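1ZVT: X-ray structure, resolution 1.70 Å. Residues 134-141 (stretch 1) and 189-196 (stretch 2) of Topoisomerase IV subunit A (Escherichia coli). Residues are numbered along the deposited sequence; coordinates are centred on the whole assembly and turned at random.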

ATOM      1  N   VAL A 134      -2.512  -6.444  -5.466  1.00 17.61           N
ATOM      2  CA  VAL A 134      -1.661  -5.966  -4.373  1.00 17.96           C
ATOM      3  C   VAL A 134      -2.458  -4.991  -3.491  1.00 18.83           C
ATOM      4  O   VAL A 134      -3.160  -4.108  -4.026  1.00 19.28           O
ATOM      5  N   MET A 135      -2.337  -5.101  -2.159  1.00 17.80           N
ATOM      6  CA  MET A 135      -2.931  -4.116  -1.267  1.00 18.21           C
ATOM      7  C   MET A 135      -2.016  -2.888  -1.207  1.00 18.12           C
ATOM      8  O   MET A 135      -0.813  -2.977  -1.421  1.00 18.47           O
ATOM      9  N   PRO A 136      -2.577  -1.724  -0.868  1.00 18.00           N
ATOM     10  CA  PRO A 136      -1.669  -0.593  -0.658  1.00 18.17           C
ATOM     11  C   PRO A 136      -0.672  -0.886   0.484  1.00 18.36           C
ATOM     12  O   PRO A 136      -1.130  -1.231   1.573  1.00 19.30           O
ATOM     13  N   PRO A 137       0.656  -0.797   0.247  1.00 17.47           N
ATOM     14  CA  PRO A 137       1.638  -1.045   1.344  1.00 18.65           C
ATOM     15  C   PRO A 137       1.382  -0.123   2.501  1.00 18.63           C
ATOM     16  O   PRO A 137       0.988   1.027   2.287  1.00 20.73           O
ATOM     17  N   VAL A 138       1.593  -0.605   3.722  1.00 18.81           N
ATOM     18  CA  VAL A 138       1.357   0.204   4.898  1.00 19.42           C
ATOM     19  C   VAL A 138       2.658   0.344   5.648  1.00 19.11           C
ATOM     20  O   VAL A 138       3.298  -0.656   5.982  1.00 19.87           O
ATOM     21  N   VAL A 139       3.049   1.593   5.900  1.00 19.91           N
ATOM     22  CA  VAL A 139       4.235   1.868   6.711  1.00 21.02           C
ATOM     23  C   VAL A 139       3.876   1.589   8.166  1.00 21.09           C
ATOM     24  O   VAL A 139       2.873   2.108   8.701  1.00 21.71           O
ATOM     25  N   ILE A 140       4.677   0.748   8.816  1.00 20.75           N
ATOM     26  CA  ILE A 140       4.390   0.382  10.199  1.00 21.01           C
ATOM     27  C   ILE A 140       5.147   1.344  11.125  1.00 23.30           C
ATOM     28  O   ILE A 140       6.380   1.290  11.203  1.00 23.14           O
ATOM     29  N   GLU A 141       4.399   2.200  11.829  1.00 25.19           N
ATOM     30  CA  GLU A 141       5.000   3.287  12.617  1.00 27.86           C
ATOM     31  C   GLU A 141       5.523   2.806  13.954  1.00 28.42           C
ATOM     32  O   GLU A 141       6.569   3.276  14.410  1.00 30.26           O
ATOM     33  N   GLY A 189     -12.605 -11.202  -0.675  1.00 18.26           N
ATOM     34  CA  GLY A 189     -11.230 -10.717  -0.786  1.00 17.56           C
ATOM     35  C   GLY A 189     -10.984  -9.726   0.331  1.00 18.37           C
ATOM     36  O   GLY A 189     -11.920  -9.347   1.050  1.00 18.04           O
ATOM     37  N   LEU A 190      -9.719  -9.348   0.501  1.00 17.96           N
ATOM     38  CA  LEU A 190      -9.366  -8.380   1.524  1.00 20.25           C
ATOM     39  C   LEU A 190      -9.603  -6.985   0.909  1.00 20.45           C
ATOM     40  O   LEU A 190      -8.939  -6.618  -0.078  1.00 23.28           O
ATOM     41  N   ALA A 191     -10.590  -6.251   1.456  1.00 19.50           N
ATOM     42  CA  ALA A 191     -11.028  -4.930   0.966  1.00 18.74           C
ATOM     43  C   ALA A 191     -10.233  -3.778   1.529  1.00 18.94           C
ATOM     44  O   ALA A 191      -9.950  -2.816   0.797  1.00 19.53           O
ATOM     45  N   GLN A 192      -9.934  -3.837   2.823  1.00 17.74           N
ATOM     46  CA  GLN A 192      -9.174  -2.772   3.476  1.00 18.99           C
ATOM     47  C   GLN A 192      -8.188  -3.411   4.429  1.00 18.05           C
ATOM     48  O   GLN A 192      -8.505  -4.435   5.040  1.00 17.11           O
ATOM     49  N   LEU A 193      -7.020  -2.803   4.577  1.00 17.35           N
ATOM     50  CA  LEU A 193      -6.026  -3.322   5.507  1.00 16.87           C
ATOM     51  C   LEU A 193      -5.270  -2.167   6.114  1.00 17.72           C
ATOM     52  O   LEU A 193      -4.606  -1.393   5.378  1.00 17.11           O
ATOM     53  N   TYR A 194      -5.327  -2.066   7.434  1.00 17.51           N
ATOM     54  CA  TYR A 194      -4.693  -0.931   8.145  1.00 18.41           C
ATOM     55  C   TYR A 194      -3.735  -1.396   9.218  1.00 18.94           C
ATOM     56  O   TYR A 194      -3.843  -2.519   9.697  1.00 18.85           O
ATOM     57  N   VAL A 195      -2.839  -0.499   9.641  1.00 19.80           N
ATOM     58  CA  VAL A 195      -2.050  -0.729  10.834  1.00 22.02           C
ATOM     59  C   VAL A 195      -2.307   0.499  11.686  1.00 23.35           C
ATOM     60  O   VAL A 195      -2.104   1.646  11.226  1.00 23.90           O
ATOM     61  N   LEU A 196      -2.862   0.255  12.868  1.00 23.96           N
ATOM     62  CA  LEU A 196      -3.390   1.316  13.712  1.00 27.28           C
ATOM     63  C   LEU A 196      -2.767   1.206  15.089  1.00 28.87           C
ATOM     64  O   LEU A 196      -2.548   0.110  15.595  1.00 30.27           O
TER

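No hydrogen bond passes directly between these two stretches, although they run in nearly the same direction, 15° apart; the one polar link is a water that donates to a carbonyl on each side. This water lies 2.7 Å from Pro-136 O and 3.0 Å from Leu-193 O, and by donating a hydrogen bond to each it serves two acceptors that could not bond to each other. The backbones stay well separated, with the CA atoms of Met-135 and Leu-193 7.5 Å apart and those of Ile-140 and Val-195 6.6 Å apart, and the space between them is filled by apolar side chains. Together the two stretches bury 356 Å².

Met-135 makes the broadest set of contacts. Its CA-to-CB bond points toward the strand, and an m, m, m rotamer folds the thioether along the backbone of residues 190 to 193. SD comes to 3.4 Å from Leu-190 O, while the terminal methyl CE reaches 4.0 Å from Leu-190 CG, 4.0 Å from Ala-191 O and 4.1 Å from Leu-193 CB. One flexible side chain thus touches both the backbone and the side chains of its neighbour. Leu-190 and Leu-193, both pointing toward stretch 1 and both in the t, p rotamer, offer their aliphatic carbons to this methyl. Between them, Ala-191 and Gln-192 direct their CB atoms away, so what they present to Met-135 is main chain: besides the Ala-191 carbonyl oxygen, Gln-192 C lies 4.1 Å from Met-135 CE.

Further along, Pro-136 points sideways and Pro-137 away, and neither side chain packs against the strand. Val-138 resumes the contact. In its t rotamer it points toward stretch 2 and straddles two positions there: CG2 lies 3.7 Å from Leu-193 O, the same carbonyl that accepts from the water, and CG1 lies 3.9 Å from Val-195 CB. Val-195, also t and pointing toward stretch 1, has 70 Å² covered by it, the largest share of any residue in stretch 2. Its CG2 also meets Ile-140 CG1 at 4.3 Å, a looser approach from an isoleucine that points sideways in the m, t rotamer.

Of the other side chains, Val-139 and Tyr-194 point away from the contact; Tyr-194 separates the inward-pointing Leu-193 and Val-195 in the alternation expected of an extended strand. On that outer side Gln-192 NE2 and Tyr-194 OH approach to 2.7 Å, but the angle is too poor for a hydrogen bond.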

ATOM      1  CB  VAL A 134      -0.415  -5.206  -4.920  1.00 19.01           C
ATOM      2  CG1 VAL A 134       0.464  -4.728  -3.756  1.00 20.23           C
ATOM      3  CG2 VAL A 134       0.414  -6.072  -5.880  1.00 19.67           C
ATOM      4  CB  MET A 135      -3.078  -4.651   0.161  1.00 18.55           C
ATOM      5  CG  MET A 135      -3.960  -5.868   0.301  1.00 18.59           C
ATOM      6  SD  MET A 135      -5.646  -5.644  -0.289  1.00 20.45           S
ATOM      7  CE  MET A 135      -6.315  -4.448   0.888  1.00 18.63           C
ATOM      8  CB  PRO A 136      -2.623   0.523  -0.209  1.00 18.44           C
ATOM      9  CG  PRO A 136      -3.951   0.157  -0.828  1.00 19.03           C
ATOM     10  CD  PRO A 136      -3.991  -1.365  -0.678  1.00 19.65           C
ATOM     11  CB  PRO A 137       3.004  -0.704   0.697  1.00 19.34           C
ATOM     12  CG  PRO A 137       2.752  -0.988  -0.773  1.00 19.21           C
ATOM     13  CD  PRO A 137       1.336  -0.504  -1.022  1.00 18.67           C
ATOM     14  CB  VAL A 138       0.311  -0.399   5.827  1.00 19.20           C
ATOM     15  CG1 VAL A 138       0.027   0.556   7.024  1.00 20.34           C
ATOM     16  CG2 VAL A 138      -0.981  -0.697   5.048  1.00 20.08           C
ATOM     17  CB  VAL A 139       4.724   3.326   6.528  1.00 20.46           C
ATOM     18  CG1 VAL A 139       5.831   3.673   7.515  1.00 23.71           C
ATOM     19  CG2 VAL A 139       5.179   3.577   5.110  1.00 21.35           C
ATOM     20  CB  ILE A 140       4.788  -1.076  10.492  1.00 21.09           C
ATOM     21  CG1 ILE A 140       3.933  -2.060   9.678  1.00 19.87           C
ATOM     22  CG2 ILE A 140       4.688  -1.347  12.014  1.00 21.23           C
ATOM     23  CD1 ILE A 140       4.530  -3.481   9.620  1.00 19.87           C
ATOM     24  CB  GLU A 141       4.016   4.452  12.813  1.00 28.37           C
ATOM     25  CG  GLU A 141       3.669   5.194  11.523  1.00 32.70           C
ATOM     26  CD  GLU A 141       4.849   5.926  10.887  1.00 36.78           C
ATOM     27  OE1 GLU A 141       5.860   6.209  11.578  1.00 40.82           O
ATOM     28  OE2 GLU A 141       4.754   6.225   9.675  1.00 41.53           O
ATOM     29  CB  LEU A 190      -7.913  -8.640   1.969  1.00 19.73           C
ATOM     30  CG  LEU A 190      -7.227  -7.721   2.962  1.00 20.92           C
ATOM     31  CD1 LEU A 190      -8.027  -7.668   4.271  1.00 21.03           C
ATOM     32  CD2 LEU A 190      -5.785  -8.192   3.180  1.00 19.40           C
ATOM     33  CB  ALA A 191     -12.491  -4.703   1.315  1.00 19.06           C
ATOM     34  CB  GLN A 192     -10.087  -1.889   4.324  1.00 20.81           C
ATOM     35  CG  GLN A 192     -11.280  -1.268   3.573  1.00 23.61           C
ATOM     36  CD  GLN A 192     -10.985   0.047   2.904  1.00 30.57           C
ATOM     37  OE1 GLN A 192     -11.741   0.472   2.031  1.00 36.50           O
ATOM     38  NE2 GLN A 192      -9.932   0.722   3.328  1.00 32.73           N
ATOM     39  CB  LEU A 193      -5.022  -4.212   4.741  1.00 16.47           C
ATOM     40  CG  LEU A 193      -3.902  -4.921   5.522  1.00 16.42           C
ATOM     41  CD1 LEU A 193      -4.488  -5.881   6.574  1.00 16.97           C
ATOM     42  CD2 LEU A 193      -2.991  -5.709   4.581  1.00 16.87           C
ATOM     43  CB  TYR A 194      -5.775  -0.114   8.853  1.00 20.04           C
ATOM     44  CG  TYR A 194      -7.001   0.205   8.054  1.00 21.68           C
ATOM     45  CD1 TYR A 194      -8.231  -0.357   8.399  1.00 24.06           C
ATOM     46  CD2 TYR A 194      -6.950   1.087   6.980  1.00 27.11           C
ATOM     47  CE1 TYR A 194      -9.383  -0.037   7.688  1.00 27.14           C
ATOM     48  CE2 TYR A 194      -8.102   1.399   6.251  1.00 27.09           C
ATOM     49  CZ  TYR A 194      -9.301   0.825   6.625  1.00 25.86           C
ATOM     50  OH  TYR A 194     -10.460   1.100   5.947  1.00 27.98           O
ATOM     51  CB  VAL A 195      -0.554  -0.970  10.542  1.00 21.93           C
ATOM     52  CG1 VAL A 195       0.213  -1.067  11.839  1.00 23.32           C
ATOM     53  CG2 VAL A 195      -0.368  -2.264   9.708  1.00 23.04           C
ATOM     54  CB  LEU A 196      -4.900   1.161  13.944  1.00 27.64           C
ATOM     55  CG  LEU A 196      -5.939   0.635  12.964  1.00 28.98           C
ATOM     56  CD1 LEU A 196      -7.091  -0.011  13.733  1.00 30.60           C
ATOM     57  CD2 LEU A 196      -6.439   1.781  12.134  1.00 30.81           C
TER
HETATM   58  O   HOH W   1      -3.588  -1.643   2.601  1.00 21.86           O